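Metallo-carboxypeptidase (Pseudomonas aeruginosa, PDB 4A39) is a zinc-dependent peptidase of the M14 family, probably acting as a cytosolic-type metallocarboxypeptidase that removes residues from the C-terminal end of its substrates. Local coordinates at residues Arg302-Glu312 and Asp375-Glu386. Residues are numbered along the deposited sequence; the frame is centred on the assembly and turned at random.
Sequences RFREELMARGE and DVLSTLAVLVDE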
ATOM      1  N   ARG A 302      10.508  17.149 -11.411  1.00  9.06           N
ATOM      2  CA  ARG A 302       9.284  17.949 -11.412  1.00  8.61           C
ATOM      3  C   ARG A 302       8.211  17.371 -10.483  1.00  8.75           C
ATOM      4  O   ARG A 302       7.603  18.095  -9.691  1.00  7.85           O
ATOM      5  CB  ARG A 302       8.725  18.042 -12.834  1.00  9.89           C
ATOM      6  CG  ARG A 302       9.544  18.909 -13.779  1.00 11.41           C
ATOM      7  CD  ARG A 302       9.277  20.382 -13.532  1.00 12.62           C
ATOM      8  NE  ARG A 302       7.885  20.733 -13.800  1.00 13.01           N
ATOM      9  CZ  ARG A 302       7.102  21.384 -12.945  1.00 13.70           C
ATOM     10  NH1 ARG A 302       7.574  21.762 -11.760  1.00 15.72           N
ATOM     11  NH2 ARG A 302       5.847  21.663 -13.271  1.00 15.33           N
ATOM     12  N   PHE A 303       7.985  16.066 -10.591  1.00  7.63           N
ATOM     13  CA  PHE A 303       6.987  15.374  -9.781  1.00  7.66           C
ATOM     14  C   PHE A 303       7.286  15.476  -8.286  1.00  7.71           C
ATOM     15  O   PHE A 303       6.404  15.805  -7.485  1.00  7.90           O
ATOM     16  CB  PHE A 303       6.922  13.895 -10.185  1.00  8.69           C
ATOM     17  CG  PHE A 303       5.867  13.109  -9.458  1.00  7.61           C
ATOM     18  CD1 PHE A 303       6.138  12.539  -8.214  1.00  8.61           C
ATOM     19  CD2 PHE A 303       4.602  12.937 -10.010  1.00  9.00           C
ATOM     20  CE1 PHE A 303       5.170  11.814  -7.531  1.00  8.10           C
ATOM     21  CE2 PHE A 303       3.624  12.211  -9.334  1.00  9.59           C
ATOM     22  CZ  PHE A 303       3.910  11.647  -8.089  1.00  8.59           C
ATOM     23  N   ARG A 304       8.526  15.180  -7.909  1.00  8.62           N
ATOM     24  CA  ARG A 304       8.918  15.230  -6.505  1.00  9.00           C
ATOM     25  C   ARG A 304       8.791  16.631  -5.909  1.00  9.18           C
ATOM     26  O   ARG A 304       8.318  16.795  -4.787  1.00  8.60           O
ATOM     27  CB  ARG A 304      10.359  14.736  -6.335  1.00  7.02           C
ATOM     28  CG  ARG A 304      10.526  13.226  -6.413  1.00  9.95           C
ATOM     29  CD  ARG A 304      11.978  12.832  -6.175  1.00 12.15           C
ATOM     30  NE  ARG A 304      12.165  11.387  -6.093  1.00 11.95           N
ATOM     31  CZ  ARG A 304      12.975  10.694  -6.887  1.00 12.87           C
ATOM     32  NH1 ARG A 304      13.671  11.313  -7.834  1.00 10.48           N
ATOM     33  NH2 ARG A 304      13.086   9.380  -6.738  1.00 14.08           N
ATOM     34  N   GLU A 305       9.203  17.632  -6.685  1.00  9.03           N
ATOM     35  CA  GLU A 305       9.154  19.027  -6.239  1.00 10.09           C
ATOM     36  C   GLU A 305       7.725  19.520  -6.051  1.00  9.34           C
ATOM     37  O   GLU A 305       7.399  20.152  -5.038  1.00  9.33           O
ATOM     38  CB  GLU A 305       9.883  19.920  -7.248  1.00 12.73           C
ATOM     39  CG  GLU A 305      10.287  21.280  -6.691  1.00 18.90           C
ATOM     40  CD  GLU A 305      11.232  22.034  -7.610  1.00 21.46           C
ATOM     41  OE1 GLU A 305      11.750  21.423  -8.570  1.00 23.07           O
ATOM     42  OE2 GLU A 305      11.461  23.239  -7.362  1.00 24.11           O
ATOM     43  N   GLU A 306       6.865  19.238  -7.022  1.00  7.74           N
ATOM     44  CA  GLU A 306       5.478  19.669  -6.945  1.00  7.55           C
ATOM     45  C   GLU A 306       4.708  18.924  -5.855  1.00  9.21           C
ATOM     46  O   GLU A 306       3.845  19.504  -5.198  1.00 10.78           O
ATOM     47  CB  GLU A 306       4.783  19.489  -8.298  1.00  9.13           C
ATOM     48  CG  GLU A 306       5.331  20.387  -9.408  1.00 11.35           C
ATOM     49  CD  GLU A 306       4.994  21.863  -9.227  1.00 13.55           C
ATOM     50  OE1 GLU A 306       4.342  22.234  -8.225  1.00 13.55           O
ATOM     51  OE2 GLU A 306       5.386  22.662 -10.103  1.00 14.73           O
ATOM     52  N   LEU A 307       5.021  17.648  -5.646  1.00  8.60           N
ATOM     53  CA  LEU A 307       4.322  16.885  -4.617  1.00  8.96           C
ATOM     54  C   LEU A 307       4.774  17.293  -3.218  1.00  8.66           C
ATOM     55  O   LEU A 307       3.969  17.343  -2.289  1.00 10.18           O
ATOM     56  CB  LEU A 307       4.533  15.384  -4.812  1.00  8.18           C
ATOM     57  CG  LEU A 307       3.842  14.472  -3.791  1.00  8.24           C
ATOM     58  CD1 LEU A 307       2.360  14.805  -3.696  1.00  7.31           C
ATOM     59  CD2 LEU A 307       4.038  13.024  -4.201  1.00  9.22           C
ATOM     60  N   MET A 308       6.060  17.589  -3.070  1.00  9.31           N
ATOM     61  CA  MET A 308       6.581  17.997  -1.773  1.00 10.48           C
ATOM     62  C   MET A 308       5.979  19.346  -1.372  1.00 11.18           C
ATOM     63  O   MET A 308       5.809  19.636  -0.186  1.00 10.92           O
ATOM     64  CB  MET A 308       8.113  18.078  -1.824  1.00 12.22           C
ATOM     65  CG  MET A 308       8.775  18.442  -0.496  1.00 13.87           C
ATOM     66  SD  MET A 308      10.566  18.160  -0.517  1.00 14.49           S
ATOM     67  CE  MET A 308      10.819  17.521   1.115  1.00 20.14           C
ATOM     68  N   ALA A 309       5.633  20.158  -2.366  1.00 10.93           N
ATOM     69  CA  ALA A 309       5.054  21.469  -2.090  1.00 11.18           C
ATOM     70  C   ALA A 309       3.584  21.376  -1.694  1.00 11.02           C
ATOM     71  O   ALA A 309       3.023  22.326  -1.145  1.00 12.88           O
ATOM     72  CB  ALA A 309       5.200  22.371  -3.311  1.00 13.25           C
ATOM     73  N   ARG A 310       2.968  20.228  -1.952  1.00 11.01           N
ATOM     74  CA  ARG A 310       1.550  20.044  -1.654  1.00 11.69           C
ATOM     75  C   ARG A 310       1.169  19.024  -0.578  1.00 13.44           C
ATOM     76  O   ARG A 310       0.218  19.245   0.172  1.00 13.79           O
ATOM     77  CB  ARG A 310       0.802  19.678  -2.938  1.00 14.31           C
ATOM     78  CG  ARG A 310       0.862  20.738  -4.023  1.00 15.62           C
ATOM     79  CD  ARG A 310       0.075  20.303  -5.248  1.00 17.85           C
ATOM     80  NE  ARG A 310      -0.053  21.381  -6.224  1.00 17.54           N
ATOM     81  CZ  ARG A 310       0.964  21.917  -6.891  1.00 17.79           C
ATOM     82  NH1 ARG A 310       2.199  21.475  -6.695  1.00 16.26           N
ATOM     83  NH2 ARG A 310       0.745  22.899  -7.755  1.00 18.26           N
ATOM     84  N   GLY A 311       1.885  17.909  -0.501  1.00 12.04           N
ATOM     85  CA  GLY A 311       1.514  16.905   0.482  1.00 11.70           C
ATOM     86  C   GLY A 311       2.582  16.487   1.467  1.00  9.48           C
ATOM     87  O   GLY A 311       3.626  17.123   1.586  1.00  9.18           O
ATOM     88  N   GLU A 312       2.304  15.413   2.200  1.00  8.66           N
ATOM     89  CA  GLU A 312       3.261  14.897   3.163  1.00  7.34           C
ATOM     90  C   GLU A 312       4.151  13.989   2.332  1.00  7.50           C
ATOM     91  O   GLU A 312       3.873  12.803   2.156  1.00  7.96           O
ATOM     92  CB  GLU A 312       2.542  14.114   4.259  1.00  7.10           C
ATOM     93  CG  GLU A 312       1.460  14.925   4.956  1.00  5.75           C
ATOM     94  CD  GLU A 312       1.079  14.347   6.302  1.00  8.79           C
ATOM     95  OE1 GLU A 312       1.795  14.622   7.292  1.00  8.82           O
ATOM     96  OE2 GLU A 312       0.072  13.613   6.370  1.00  7.27           O
ATOM     97  N   ASP A 375      -3.397  14.499  -2.930  1.00  8.22           N
ATOM     98  CA  ASP A 375      -2.355  15.463  -3.264  1.00  7.93           C
ATOM     99  C   ASP A 375      -1.591  15.021  -4.506  1.00  9.08           C
ATOM    100  O   ASP A 375      -1.069  15.850  -5.252  1.00  7.74           O
ATOM    101  CB  ASP A 375      -1.396  15.673  -2.086  1.00  7.94           C
ATOM    102  CG  ASP A 375      -2.058  16.390  -0.920  1.00 10.23           C
ATOM    103  OD1 ASP A 375      -2.951  17.233  -1.167  1.00  9.39           O
ATOM    104  OD2 ASP A 375      -1.677  16.130   0.240  1.00  9.42           O
ATOM    105  N   VAL A 376      -1.525  13.714  -4.729  1.00  7.55           N
ATOM    106  CA  VAL A 376      -0.854  13.202  -5.915  1.00  7.34           C
ATOM    107  C   VAL A 376      -1.672  13.623  -7.138  1.00  7.44           C
ATOM    108  O   VAL A 376      -1.115  13.970  -8.180  1.00  7.17           O
ATOM    109  CB  VAL A 376      -0.725  11.660  -5.868  1.00  7.44           C
ATOM    110  CG1 VAL A 376      -0.413  11.114  -7.256  1.00  7.73           C
ATOM    111  CG2 VAL A 376       0.387  11.265  -4.901  1.00  8.49           C
ATOM    112  N   LEU A 377      -2.995  13.599  -7.012  1.00  7.82           N
ATOM    113  CA  LEU A 377      -3.853  14.004  -8.118  1.00  7.98           C
ATOM    114  C   LEU A 377      -3.584  15.466  -8.456  1.00  9.07           C
ATOM    115  O   LEU A 377      -3.550  15.837  -9.627  1.00  8.94           O
ATOM    116  CB  LEU A 377      -5.331  13.801  -7.769  1.00  8.97           C
ATOM    117  CG  LEU A 377      -5.834  12.356  -7.860  1.00 10.41           C
ATOM    118  CD1 LEU A 377      -7.289  12.279  -7.422  1.00  9.37           C
ATOM    119  CD2 LEU A 377      -5.687  11.862  -9.291  1.00 10.45           C
ATOM    120  N   SER A 378      -3.386  16.289  -7.429  1.00 10.21           N
ATOM    121  CA  SER A 378      -3.096  17.704  -7.647  1.00  9.10           C
ATOM    122  C   SER A 378      -1.784  17.846  -8.411  1.00  9.26           C
ATOM    123  O   SER A 378      -1.662  18.688  -9.303  1.00  9.42           O
ATOM    124  CB  SER A 378      -2.990  18.452  -6.315  1.00  9.29           C
ATOM    125  OG  SER A 378      -4.262  18.612  -5.711  1.00 11.69           O
ATOM    126  N   THR A 379      -0.806  17.017  -8.055  1.00  5.97           N
ATOM    127  CA  THR A 379       0.499  17.047  -8.703  1.00  6.76           C
ATOM    128  C   THR A 379       0.389  16.655 -10.175  1.00  8.10           C
ATOM    129  O   THR A 379       1.001  17.284 -11.041  1.00  8.60           O
ATOM    130  CB  THR A 379       1.492  16.107  -7.981  1.00  6.29           C
ATOM    131  OG1 THR A 379       1.679  16.568  -6.635  1.00  8.29           O
ATOM    132  CG2 THR A 379       2.841  16.085  -8.697  1.00  8.53           C
ATOM    133  N   LEU A 380      -0.398  15.623 -10.460  1.00  8.19           N
ATOM    134  CA  LEU A 380      -0.572  15.177 -11.839  1.00  7.97           C
ATOM    135  C   LEU A 380      -1.266  16.241 -12.684  1.00  9.75           C
ATOM    136  O   LEU A 380      -1.006  16.357 -13.885  1.00 10.20           O
ATOM    137  CB  LEU A 380      -1.379  13.876 -11.889  1.00  9.22           C
ATOM    138  CG  LEU A 380      -0.741  12.649 -11.229  1.00  9.56           C
ATOM    139  CD1 LEU A 380      -1.669  11.454 -11.386  1.00  9.78           C
ATOM    140  CD2 LEU A 380       0.616  12.359 -11.858  1.00 10.81           C
ATOM    141  N   ALA A 381      -2.149  17.015 -12.058  1.00  8.80           N
ATOM    142  CA  ALA A 381      -2.871  18.068 -12.763  1.00  9.95           C
ATOM    143  C   ALA A 381      -1.906  19.144 -13.256  1.00 11.40           C
ATOM    144  O   ALA A 381      -2.076  19.691 -14.348  1.00 12.12           O
ATOM    145  CB  ALA A 381      -3.919  18.686 -11.848  1.00  9.18           C
ATOM    146  N   VAL A 382      -0.893  19.443 -12.447  1.00 11.77           N
ATOM    147  CA  VAL A 382       0.103  20.452 -12.798  1.00 13.79           C
ATOM    148  C   VAL A 382       1.067  19.981 -13.885  1.00 14.46           C
ATOM    149  O   VAL A 382       1.475  20.762 -14.745  1.00 16.04           O
ATOM    150  CB  VAL A 382       0.947  20.858 -11.566  1.00 14.32           C
ATOM    151  CG1 VAL A 382       2.040  21.842 -11.977  1.00 17.33           C
ATOM    152  CG2 VAL A 382       0.053  21.470 -10.505  1.00 17.05           C
ATOM    153  N   LEU A 383       1.417  18.700 -13.846  1.00 13.89           N
ATOM    154  CA  LEU A 383       2.365  18.122 -14.794  1.00 13.47           C
ATOM    155  C   LEU A 383       1.768  17.542 -16.072  1.00 12.12           C
ATOM    156  O   LEU A 383       2.511  17.141 -16.965  1.00 10.44           O
ATOM    157  CB  LEU A 383       3.161  17.003 -14.115  1.00 15.33           C
ATOM    158  CG  LEU A 383       3.770  17.238 -12.733  1.00 16.67           C
ATOM    159  CD1 LEU A 383       4.482  15.969 -12.288  1.00 17.22           C
ATOM    160  CD2 LEU A 383       4.735  18.408 -12.775  1.00 17.32           C
ATOM    161  N   VAL A 384       0.443  17.492 -16.168  1.00 12.70           N
ATOM    162  CA  VAL A 384      -0.199  16.888 -17.333  1.00 14.01           C
ATOM    163  C   VAL A 384       0.354  17.283 -18.707  1.00 14.09           C
ATOM    164  O   VAL A 384       0.553  16.417 -19.561  1.00 14.42           O
ATOM    165  CB  VAL A 384      -1.733  17.121 -17.310  1.00 15.33           C
ATOM    166  CG1 VAL A 384      -2.064  18.545 -17.713  1.00 16.37           C
ATOM    167  CG2 VAL A 384      -2.417  16.115 -18.224  1.00 16.92           C
ATOM    168  N   ASP A 385       0.614  18.570 -18.924  1.00 14.51           N
ATOM    169  CA  ASP A 385       1.130  19.022 -20.217  1.00 14.24           C
ATOM    170  C   ASP A 385       2.591  18.654 -20.473  1.00 12.73           C
ATOM    171  O   ASP A 385       3.091  18.826 -21.589  1.00 13.20           O
ATOM    172  CB  ASP A 385       0.977  20.540 -20.356  1.00 17.01           C
ATOM    173  CG  ASP A 385      -0.468  20.989 -20.293  1.00 18.92           C
ATOM    174  OD1 ASP A 385      -1.308  20.373 -20.976  1.00 20.75           O
ATOM    175  OD2 ASP A 385      -0.762  21.968 -19.570  1.00 23.97           O
ATOM    176  N   GLU A 386       3.271  18.149 -19.448  1.00 10.35           N
ATOM    177  CA  GLU A 386       4.685  17.788 -19.568  1.00 11.28           C
ATOM    178  C   GLU A 386       4.939  16.285 -19.678  1.00  8.65           C
ATOM    179  O   GLU A 386       6.050  15.866 -19.997  1.00 10.14           O
ATOM    180  CB  GLU A 386       5.459  18.325 -18.360  1.00 12.15           C
ATOM    181  CG  GLU A 386       5.375  19.828 -18.174  1.00 16.43           C
ATOM    182  CD  GLU A 386       5.961  20.283 -16.852  1.00 17.07           C
ATOM    183  OE1 GLU A 386       7.127  19.941 -16.560  1.00 18.35           O
ATOM    184  OE2 GLU A 386       5.255  20.991 -16.104  1.00 20.12           O
TER
HETATM  185  O   HOH W   1      -0.234  14.210   1.574  1.00  6.78           O
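Bends at chi2 (-78°) and chi3 (-63°) curl the R302 chain and lay its guanidinium edge-on to the carboxylate of E386, whose own chain runs extended beyond CG. This salt bridge closes one end of a helix-helix packing in the alpha/beta zinc carboxypeptidase domain, where segments 302-308 and 375-383, parts of helices 294-308 and 366-383, cross steeply, their axes 9.0 Å apart at closest approach. The grip is side-on and nearly coplanar: R302 NE reaches E386 OE1 at 3.0 Å, R302 NH2 takes OE2, and both carboxylate oxygens use their syn lone pairs. On another edge R302 NH1 bonds E306 OE2, while R310 NH1 holds E306 OE1 at 2.7 Å, so E306 links the two arginines. L383 CD2 lies over one face of the R302 guanidinium, and V382 CG2 covers a face of that of R310.

Beneath these charges the packing is mostly apolar, and the T379 hydroxyl that lies against L307 is spent on D375 O, one turn back in its own helix. With CG of F303 anti to its backbone N (chi1 -177°), the ring slips under T379, whose CG2 makes a CH-pi contact 4.2 Å from the centroid; L380 CD2 meets the ring edge, and the ring also meets that of F345 on strand 343-350. L307 CD2 touches V376 CG2. At the opposite end, a water accepts from E312 N at 2.9 Å and donates to D375 OD2 at 2.7 Å.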